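Long-range contact in 2-c-methyl-d-erythritol 2,4-cyclodiphosphate synthase (Plasmodium falciparum, PDB 4C81), which probably catalyses the ring closure that forms 2-C-methyl-D-erythritol 2,4-cyclodiphosphate with release of CMP, a step of non-mevalonate isoprenoid biosynthesis: residues 119-124 / 152-157. The protein carries 1 engineered substitution. Residues are numbered along the deposited sequence; the frame is centred on the assembly and turned at random.
Sequences VDINVI and ISVKGK. With CDP (cytidine-5'-diphosphate), chain D.
Lys155 spans the two strands with its ammonium group: NZ lies 2.7 Å from Asp120 OD1, a salt bridge made on the syn side of the carboxylate, and 2.9 Å from Asn122 OD1, tilted 32° from the amide plane. The Lys155 and Asp120 side chains cross at about a right angle, whereas Lys155 and Asn122 run side by side. Bends at chi3 (-71°) and chi4 (-66°) place CE and then NZ toward the polar ends of Asp120 and Asn122. Asp120 OD1 also lies 2.8 Å from Ser153 OG. Gln12 O of the second subunit accepts from both Lys155 NZ and Asn122 ND2, and Gln12 N donates to Asp120 OD2, tying this polar face to the trimer interface.

Beneath these side chains, five backbone hydrogen bonds alternate in the parallel pattern, from Ser153 N to Val119 O through to Lys157 N to Val123 O, the latter at 2.9 Å. The strands are the two ends of a beta-alpha-beta unit whose crossover helix is 130-145, and 152-157 is one of the two edge strands of the five-strand sheet within this chain.

On the other face, Val119 CG1 meets Ile152 CG2 at 4.0 Å, and Ile121 CG2 approaches Val154 CG2 at 4.2 Å. Ile141 of the crossover helix touches both Ile121 and Ile152, while Val123 packs on Ile64 and Ile65 of helix 64-77. At the C-terminal end Gly156 O comes within 3.3 Å of CDP C2', and Lys157 NZ bonds CDP O1B weakly alongside its salt bridge to zinc ligand Asp15 of the second subunit.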
loop_
_atom_site.group_PDB
_atom_site.type_symbol
_atom_site.label_atom_id
_atom_site.label_comp_id
_atom_site.label_asym_id
_atom_site.label_seq_id
_atom_site.Cartn_x
_atom_site.Cartn_y
_atom_site.Cartn_z
ATOM N N VAL A 119 1.749 -12.082 6.558
ATOM C CA VAL A 119 1.727 -11.424 5.256
ATOM C C VAL A 119 0.262 -11.248 4.836
ATOM O O VAL A 119 -0.566 -12.140 5.054
ATOM C CB VAL A 119 2.528 -12.216 4.192
ATOM C CG1 VAL A 119 1.887 -13.566 3.906
ATOM C CG2 VAL A 119 2.672 -11.401 2.913
ATOM N N ASP A 120 -0.055 -10.081 4.280
ATOM C CA ASP A 120 -1.392 -9.771 3.769
ATOM C C ASP A 120 -1.227 -9.314 2.326
ATOM O O ASP A 120 -0.492 -8.370 2.048
ATOM C CB ASP A 120 -2.078 -8.679 4.602
ATOM C CG ASP A 120 -3.559 -8.504 4.249
ATOM O OD1 ASP A 120 -4.134 -9.374 3.554
ATOM O OD2 ASP A 120 -4.159 -7.497 4.676
ATOM N N ILE A 121 -1.922 -9.998 1.424
ATOM C CA ILE A 121 -1.717 -9.854 -0.006
ATOM C C ILE A 121 -3.022 -9.397 -0.649
ATOM O O ILE A 121 -4.075 -9.998 -0.425
ATOM C CB ILE A 121 -1.262 -11.189 -0.631
ATOM C CG1 ILE A 121 0.039 -11.676 0.024
ATOM C CG2 ILE A 121 -1.065 -11.028 -2.122
ATOM C CD1 ILE A 121 0.298 -13.149 -0.153
ATOM N N ASN A 122 -2.936 -8.317 -1.423
ATOM C CA ASN A 122 -4.066 -7.741 -2.144
ATOM C C ASN A 122 -3.834 -7.826 -3.641
ATOM O O ASN A 122 -2.955 -7.152 -4.175
ATOM C CB ASN A 122 -4.235 -6.276 -1.759
ATOM C CG ASN A 122 -4.790 -6.103 -0.371
ATOM O OD1 ASN A 122 -5.812 -6.689 -0.033
ATOM N ND2 ASN A 122 -4.126 -5.288 0.439
ATOM N N VAL A 123 -4.626 -8.656 -4.314
ATOM C CA VAL A 123 -4.591 -8.755 -5.768
ATOM C C VAL A 123 -5.695 -7.879 -6.343
ATOM O O VAL A 123 -6.836 -7.955 -5.902
ATOM C CB VAL A 123 -4.782 -10.209 -6.238
ATOM C CG1 VAL A 123 -4.815 -10.295 -7.766
ATOM C CG2 VAL A 123 -3.677 -11.099 -5.673
ATOM N N ILE A 124 -5.343 -7.036 -7.309
ATOM C CA ILE A 124 -6.315 -6.196 -8.001
ATOM C C ILE A 124 -6.397 -6.716 -9.424
ATOM O O ILE A 124 -5.431 -6.630 -10.188
ATOM C CB ILE A 124 -5.939 -4.704 -7.980
ATOM C CG1 ILE A 124 -5.618 -4.263 -6.547
ATOM C CG2 ILE A 124 -7.092 -3.875 -8.550
ATOM C CD1 ILE A 124 -5.217 -2.806 -6.420
ATOM N N ILE A 152 -0.896 -16.151 6.780
ATOM C CA ILE A 152 -1.072 -15.710 5.389
ATOM C C ILE A 152 -2.515 -15.292 5.090
ATOM O O ILE A 152 -3.464 -15.997 5.437
ATOM C CB ILE A 152 -0.689 -16.831 4.399
ATOM C CG1 ILE A 152 0.731 -17.335 4.672
ATOM C CG2 ILE A 152 -0.810 -16.344 2.958
ATOM C CD1 ILE A 152 1.072 -18.605 3.920
ATOM N N SER A 153 -2.661 -14.137 4.443
ATOM C CA SER A 153 -3.933 -13.683 3.899
ATOM C C SER A 153 -3.735 -13.337 2.432
ATOM O O SER A 153 -2.746 -12.695 2.071
ATOM C CB SER A 153 -4.427 -12.448 4.644
ATOM O OG SER A 153 -5.502 -11.831 3.956
ATOM N N VAL A 154 -4.672 -13.774 1.594
ATOM C CA VAL A 154 -4.720 -13.362 0.193
ATOM C C VAL A 154 -6.162 -13.010 -0.176
ATOM O O VAL A 154 -7.090 -13.778 0.097
ATOM C CB VAL A 154 -4.147 -14.436 -0.757
ATOM C CG1 VAL A 154 -4.959 -15.723 -0.694
ATOM C CG2 VAL A 154 -4.086 -13.901 -2.185
ATOM N N LYS A 155 -6.333 -11.828 -0.770
ATOM C CA LYS A 155 -7.646 -11.280 -1.101
ATOM C C LYS A 155 -7.583 -10.681 -2.500
ATOM O O LYS A 155 -6.540 -10.158 -2.907
ATOM C CB LYS A 155 -8.043 -10.181 -0.102
ATOM C CG LYS A 155 -7.593 -10.421 1.340
ATOM C CD LYS A 155 -8.218 -9.426 2.322
ATOM C CE LYS A 155 -7.659 -8.019 2.178
ATOM N NZ LYS A 155 -6.218 -7.906 2.538
ATOM N N GLY A 156 -8.704 -10.745 -3.219
ATOM C CA GLY A 156 -8.825 -10.154 -4.545
ATOM C C GLY A 156 -9.918 -9.105 -4.604
ATOM O O GLY A 156 -10.938 -9.225 -3.927
ATOM N N LYS A 157 -9.679 -8.068 -5.405
ATOM C CA LYS A 157 -10.648 -7.007 -5.673
ATOM C C LYS A 157 -10.598 -6.666 -7.154
ATOM O O LYS A 157 -9.517 -6.599 -7.734
ATOM C CB LYS A 157 -10.305 -5.753 -4.863
ATOM C CG LYS A 157 -10.452 -5.906 -3.358
ATOM C CD LYS A 157 -11.908 -5.888 -2.914
ATOM C CE LYS A 157 -12.504 -4.488 -2.993
ATOM N NZ LYS A 157 -13.765 -4.371 -2.217
HETATM O O3B CDP D . -17.949 -4.450 -5.639
HETATM P PB CDP D . -17.192 -5.159 -4.392
HETATM O O1B CDP D . -16.761 -3.950 -3.444
HETATM O O2B CDP D . -18.059 -6.122 -3.666
HETATM O O3A CDP D . -15.802 -5.784 -4.924
HETATM P PA CDP D . -15.649 -6.639 -6.285
HETATM O O1A CDP D . -16.866 -6.564 -7.123
HETATM O O2A CDP D . -14.344 -6.275 -6.874
HETATM O "O5'" CDP D . -15.514 -8.142 -5.732
HETATM C "C5'" CDP D . -16.306 -8.626 -4.639
HETATM C "C4'" CDP D . -15.682 -9.896 -4.056
HETATM O "O4'" CDP D . -15.380 -10.779 -5.165
HETATM C "C3'" CDP D . -14.327 -9.604 -3.415
HETATM O "O3'" CDP D . -14.491 -9.212 -2.047
HETATM C "C2'" CDP D . -13.651 -10.966 -3.512
HETATM O "O2'" CDP D . -14.094 -11.817 -2.450
HETATM C "C1'" CDP D . -14.166 -11.525 -4.849
HETATM N N1 CDP D . -13.100 -11.361 -5.884
HETATM C C2 CDP D . -11.977 -12.208 -5.848
HETATM O O2 CDP D . -11.870 -13.069 -4.976
HETATM N N3 CDP D . -10.977 -12.064 -6.810
HETATM C C4 CDP D . -11.061 -11.095 -7.806
HETATM N N4 CDP D . -10.080 -11.001 -8.700
HETATM C C5 CDP D . -12.170 -10.256 -7.856
HETATM C C6 CDP D . -13.181 -10.384 -6.904
#